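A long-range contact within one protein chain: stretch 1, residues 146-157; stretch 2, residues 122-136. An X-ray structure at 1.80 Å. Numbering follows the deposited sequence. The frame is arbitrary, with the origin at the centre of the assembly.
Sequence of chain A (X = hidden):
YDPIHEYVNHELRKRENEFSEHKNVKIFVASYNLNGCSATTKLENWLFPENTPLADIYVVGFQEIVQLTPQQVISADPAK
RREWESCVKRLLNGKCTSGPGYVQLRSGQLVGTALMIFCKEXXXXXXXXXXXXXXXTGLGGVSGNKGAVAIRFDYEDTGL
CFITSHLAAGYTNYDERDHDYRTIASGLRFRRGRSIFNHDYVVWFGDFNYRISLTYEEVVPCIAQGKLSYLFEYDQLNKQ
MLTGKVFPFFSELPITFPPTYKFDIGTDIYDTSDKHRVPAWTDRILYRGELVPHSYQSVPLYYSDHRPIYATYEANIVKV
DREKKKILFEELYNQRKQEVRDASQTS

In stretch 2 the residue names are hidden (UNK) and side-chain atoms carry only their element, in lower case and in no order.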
# COMPACT_ATOMS: atom_id res chain seq x y z
N LYS A 146 -16.67 4.27 6.89
CA LYS A 146 -15.21 4.47 6.71
C LYS A 146 -14.39 3.43 7.46
O LYS A 146 -14.85 2.82 8.44
CB LYS A 146 -14.81 5.87 7.13
CG LYS A 146 -15.63 6.96 6.39
CD LYS A 146 -15.42 6.92 4.86
CE LYS A 146 -15.91 8.25 4.21
NZ LYS A 146 -17.36 8.52 4.51
N GLY A 147 -13.16 3.24 7.00
CA GLY A 147 -12.31 2.26 7.65
C GLY A 147 -11.20 1.73 6.81
O GLY A 147 -10.84 2.32 5.76
N ALA A 148 -10.65 0.61 7.25
CA ALA A 148 -9.51 0.01 6.56
C ALA A 148 -9.61 -1.47 6.35
O ALA A 148 -10.25 -2.17 7.14
CB ALA A 148 -8.20 0.28 7.39
N VAL A 149 -8.97 -1.93 5.27
CA VAL A 149 -8.88 -3.38 4.99
C VAL A 149 -7.40 -3.66 4.81
O VAL A 149 -6.69 -2.93 4.08
CB VAL A 149 -9.62 -3.75 3.67
CG1 VAL A 149 -9.47 -5.26 3.39
CG2 VAL A 149 -11.10 -3.37 3.82
N ALA A 150 -6.91 -4.71 5.47
CA ALA A 150 -5.51 -5.06 5.38
C ALA A 150 -5.22 -6.57 5.16
O ALA A 150 -5.96 -7.46 5.65
CB ALA A 150 -4.77 -4.56 6.71
N ILE A 151 -4.21 -6.83 4.33
CA ILE A 151 -3.74 -8.19 4.09
C ILE A 151 -2.19 -8.16 4.20
O ILE A 151 -1.53 -7.28 3.63
CB ILE A 151 -4.17 -8.67 2.69
CG1 ILE A 151 -5.73 -8.78 2.68
CG2 ILE A 151 -3.50 -10.02 2.41
CD1 ILE A 151 -6.34 -8.83 1.18
N ARG A 152 -1.63 -9.13 4.91
CA ARG A 152 -0.19 -9.25 5.08
C ARG A 152 0.22 -10.68 4.70
O ARG A 152 -0.63 -11.59 4.60
CB ARG A 152 0.22 -8.91 6.52
CG ARG A 152 -0.30 -9.93 7.66
CD ARG A 152 0.52 -11.25 7.76
NE ARG A 152 1.94 -10.96 8.04
CZ ARG A 152 2.97 -11.78 7.82
NH1 ARG A 152 4.21 -11.35 8.08
NH2 ARG A 152 2.78 -13.04 7.38
N PHE A 153 1.51 -10.85 4.44
CA PHE A 153 2.00 -12.17 4.08
C PHE A 153 3.53 -12.14 4.11
O PHE A 153 4.17 -11.06 4.12
CB PHE A 153 1.47 -12.61 2.68
CG PHE A 153 1.84 -11.69 1.53
CD1 PHE A 153 3.04 -11.86 0.85
CD2 PHE A 153 0.99 -10.65 1.13
CE1 PHE A 153 3.41 -11.00 -0.21
CE2 PHE A 153 1.32 -9.78 0.08
CZ PHE A 153 2.53 -9.94 -0.60
N ASP A 154 4.13 -13.33 4.12
CA ASP A 154 5.58 -13.36 4.06
C ASP A 154 5.88 -13.81 2.65
O ASP A 154 5.15 -14.66 2.10
CB ASP A 154 6.14 -14.37 5.07
CG ASP A 154 5.91 -13.93 6.44
OD1 ASP A 154 6.33 -12.81 6.75
OD2 ASP A 154 5.29 -14.65 7.24
N TYR A 155 6.91 -13.21 2.05
CA TYR A 155 7.40 -13.60 0.73
C TYR A 155 8.81 -14.12 1.11
O TYR A 155 9.74 -13.36 1.44
CB TYR A 155 7.42 -12.45 -0.26
CG TYR A 155 7.72 -12.92 -1.67
CD1 TYR A 155 6.75 -12.80 -2.67
CD2 TYR A 155 8.96 -13.47 -2.00
CE1 TYR A 155 7.00 -13.20 -3.95
CE2 TYR A 155 9.23 -13.90 -3.32
CZ TYR A 155 8.24 -13.76 -4.28
OH TYR A 155 8.44 -14.18 -5.56
N GLU A 156 8.93 -15.45 1.07
CA GLU A 156 10.13 -16.11 1.59
C GLU A 156 10.23 -15.62 3.04
O GLU A 156 9.24 -15.70 3.77
CB GLU A 156 11.37 -15.79 0.76
CG GLU A 156 11.34 -16.37 -0.65
CD GLU A 156 11.24 -17.92 -0.77
OE1 GLU A 156 11.38 -18.67 0.21
OE2 GLU A 156 10.99 -18.38 -1.89
N ASP A 157 11.37 -15.07 3.49
CA ASP A 157 11.44 -14.64 4.87
C ASP A 157 11.28 -13.13 5.06
O ASP A 157 11.74 -12.56 6.06
CB ASP A 157 12.77 -15.08 5.50
CG ASP A 157 12.90 -16.61 5.55
OD1 ASP A 157 13.39 -17.22 4.60
OD2 ASP A 157 12.48 -17.20 6.55
N UNK A 122 3.82 -18.27 -10.39
CA UNK A 122 5.19 -18.63 -10.02
C UNK A 122 5.63 -18.08 -8.67
O UNK A 122 6.58 -18.57 -8.08
c UNK A 122 6.15 -18.18 -11.11
o UNK A 122 6.06 -16.78 -11.33
N UNK A 123 4.95 -17.06 -8.15
CA UNK A 123 5.32 -16.51 -6.85
C UNK A 123 4.70 -17.31 -5.72
O UNK A 123 5.14 -17.25 -4.58
s UNK A 123 5.65 -13.90 -7.74
c UNK A 123 4.82 -15.04 -6.69
N UNK A 124 3.62 -18.02 -6.03
CA UNK A 124 2.92 -18.71 -4.95
C UNK A 124 3.71 -19.57 -3.96
O UNK A 124 3.46 -19.50 -2.75
c UNK A 124 1.78 -19.54 -5.52
c UNK A 124 0.43 -18.89 -5.65
c UNK A 124 -0.56 -20.00 -6.08
c UNK A 124 0.01 -18.26 -4.31
N UNK A 125 4.66 -20.39 -4.43
CA UNK A 125 5.42 -21.21 -3.48
C UNK A 125 6.16 -20.41 -2.44
O UNK A 125 6.45 -20.93 -1.37
c UNK A 125 6.38 -21.99 -4.38
c UNK A 125 5.63 -22.12 -5.67
c UNK A 125 5.00 -20.75 -5.83
N UNK A 126 6.44 -19.14 -2.74
CA UNK A 126 7.20 -18.28 -1.83
C UNK A 126 6.32 -17.57 -0.83
O UNK A 126 6.81 -17.09 0.17
c UNK A 126 7.93 -17.16 -2.62
o UNK A 126 8.96 -17.64 -3.47
N UNK A 127 5.01 -17.56 -1.07
CA UNK A 127 4.09 -16.78 -0.21
C UNK A 127 3.46 -17.59 0.88
O UNK A 127 2.84 -18.62 0.59
c UNK A 127 1.92 -15.45 -0.22
c UNK A 127 3.04 -16.09 -1.11
c UNK A 127 2.94 -14.33 -3.07
c UNK A 127 3.77 -15.00 -1.94
N UNK A 128 3.63 -17.16 2.13
CA UNK A 128 3.13 -17.92 3.25
C UNK A 128 2.54 -17.01 4.34
O UNK A 128 2.79 -15.79 4.33
c UNK A 128 4.29 -18.73 3.87
n UNK A 128 4.00 -21.43 0.29
c UNK A 128 4.10 -21.04 2.79
c UNK A 128 4.94 -19.75 2.88
c UNK A 128 4.55 -21.98 1.62
N UNK A 129 1.77 -17.61 5.25
CA UNK A 129 1.18 -16.89 6.38
C UNK A 129 0.34 -15.66 5.97
O UNK A 129 0.43 -14.55 6.59
c UNK A 129 3.26 -17.62 7.66
c UNK A 129 2.31 -16.45 7.33
o UNK A 129 2.79 -18.69 8.02
n UNK A 129 4.59 -17.41 7.52
N UNK A 130 -0.49 -15.85 4.95
CA UNK A 130 -1.36 -14.79 4.51
C UNK A 130 -2.46 -14.59 5.56
O UNK A 130 -3.17 -15.55 5.93
c UNK A 130 -2.03 -15.13 3.17
c UNK A 130 -0.98 -15.44 2.06
c UNK A 130 -2.91 -14.00 2.76
N UNK A 131 -2.63 -13.33 6.03
CA UNK A 131 -3.65 -13.01 7.00
C UNK A 131 -4.36 -11.75 6.60
O UNK A 131 -3.78 -10.90 5.90
o UNK A 131 -0.89 -14.99 10.56
c UNK A 131 -2.31 -14.13 8.84
c UNK A 131 -1.53 -14.01 10.16
o UNK A 131 -1.52 -12.94 10.76
c UNK A 131 -3.05 -12.83 8.40
N UNK A 132 -5.63 -11.62 7.00
CA UNK A 132 -6.32 -10.39 6.66
C UNK A 132 -7.16 -9.90 7.81
O UNK A 132 -7.53 -10.71 8.70
N UNK A 133 -7.45 -8.60 7.81
CA UNK A 133 -8.34 -8.07 8.83
C UNK A 133 -8.93 -6.72 8.37
O UNK A 133 -8.60 -6.21 7.28
c UNK A 133 -6.58 -6.80 10.13
o UNK A 133 -8.57 -7.68 11.23
c UNK A 133 -7.61 -7.93 10.19
N UNK A 134 -9.84 -6.16 9.16
CA UNK A 134 -10.41 -4.87 8.77
C UNK A 134 -10.57 -4.07 10.05
O UNK A 134 -10.56 -4.66 11.15
c UNK A 134 -12.87 -5.58 9.25
c UNK A 134 -11.86 -5.03 8.16
c UNK A 134 -11.78 -5.90 6.91
N UNK A 135 -10.76 -2.76 9.92
CA UNK A 135 -11.04 -1.96 11.12
C UNK A 135 -11.85 -0.75 10.70
O UNK A 135 -11.42 0.06 9.83
c UNK A 135 -10.02 -0.55 13.03
c UNK A 135 -10.93 -0.37 15.36
c UNK A 135 -10.62 -1.33 14.18
c UNK A 135 -9.74 -1.48 11.80
n UNK A 135 -11.57 -1.09 16.55
N UNK A 136 -13.03 -0.60 11.29
CA UNK A 136 -13.84 0.57 11.00
C UNK A 136 -13.31 1.75 11.81
O UNK A 136 -12.68 1.60 12.90
c UNK A 136 -15.34 0.30 11.33
c UNK A 136 -18.20 0.56 12.55
c UNK A 136 -17.07 -0.35 13.08
n UNK A 136 -18.28 1.95 13.21
c UNK A 136 -15.64 0.24 12.81
O HOH W 1 7.22 -17.24 3.04

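Position 122 carries one carbon and then one oxygen, and touches nothing on stretch 1. It is Ser-122, exposed in a 3-10 segment. Position 123 has one carbon and then one sulfur, the sulfur at the edge of the Tyr-155 ring and 3.6 Å from Tyr-155 OH. This is cysteine; methionine would have a second carbon before the sulfur and a methyl beyond it. Cys-123 is buried, and a small side chain fits beside the phenol.

At 124, four carbons fork at the second and touch nothing on stretch 1: Leu-124, pointing away. At 125, three carbons close a ring onto the backbone nitrogen. This is Pro-125, whose phi of -60° suits the 3-10 turn.

Position 126 shows one carbon and one oxygen. The carbon lies over one face of the Tyr-155 ring, and the oxygen is 2.7 Å from Glu-156 OE2. The residue is Ser-126, small enough to pack its CB on the ring while OG donates a hydrogen bond to the carboxylate. Its backbone O accepts from Glu-156 N at 2.8 Å.

Position 127 has four carbons forked at the first, one arm two carbons long, packed against Tyr-155 and Phe-153. Ile-127 is beta-branched, as suits a strand; its CG1 lies 3.8 Å from Tyr-155 CD1, its CG2 3.9 Å from Phe-153 CD1. Position 128 has four carbons in a row ending in nitrogen. Lys-128 sends its end away from stretch 1, where NZ donates to the carbonyls of Pro-125 and Ile-127.

At 129 two carbons end in one oxygen and one nitrogen, an amide reaching Asp-154. This is Asn-129, which tolerates the positive phi and psi (55°/45°) well. ND2 donates to Asp-154 OD2 at 2.9 Å, while Asn-129 O accepts from Arg-152 NH2, also at 2.9 Å.

Position 130, one carbon bearing two, meets Ile-151 and Phe-153: Val-130, compact and beta-branched. Position 131 has three carbons, the last with two oxygens, and its CB lies 4.0 Å from Arg-152 CD. Glu-131 lays carbon beside the arginine chain, its carboxylate satisfied elsewhere in the structure.

Position 132 has no side-chain atoms; its CA is 3.1 Å from Ala-150 O. Gly-132 fits snugly: an ideal CB would lie 3.4 Å from that oxygen. At 133 one carbon carries an oxygen and a carbon, near Ala-150: Thr-133, beta-branched too. Position 134, three carbons branched at the first, packs on Val-149: Val-134, another compact strand former.

Position 135 has four carbons in a row ending in nitrogen: Lys-135, on the face of Ala-148, its flexible end leading away. Position 136 repeats the pattern: Lys-136, exposed, on the face of Val-134.

The contact is an antiparallel ladder: paired backbone hydrogen bonds join Ala-148 to Lys-135, Ala-150 to Thr-133, Arg-152 to Glu-131 and Asp-154 to Lys-128. At the bulge, Asn-129 bonds Arg-152 and Asp-154, which pair within their own strand. Apolar packing and the Tyr-155 contacts complete the join.

Stretch 2, residues 122-136: SCLPSIKNVEGTVKK
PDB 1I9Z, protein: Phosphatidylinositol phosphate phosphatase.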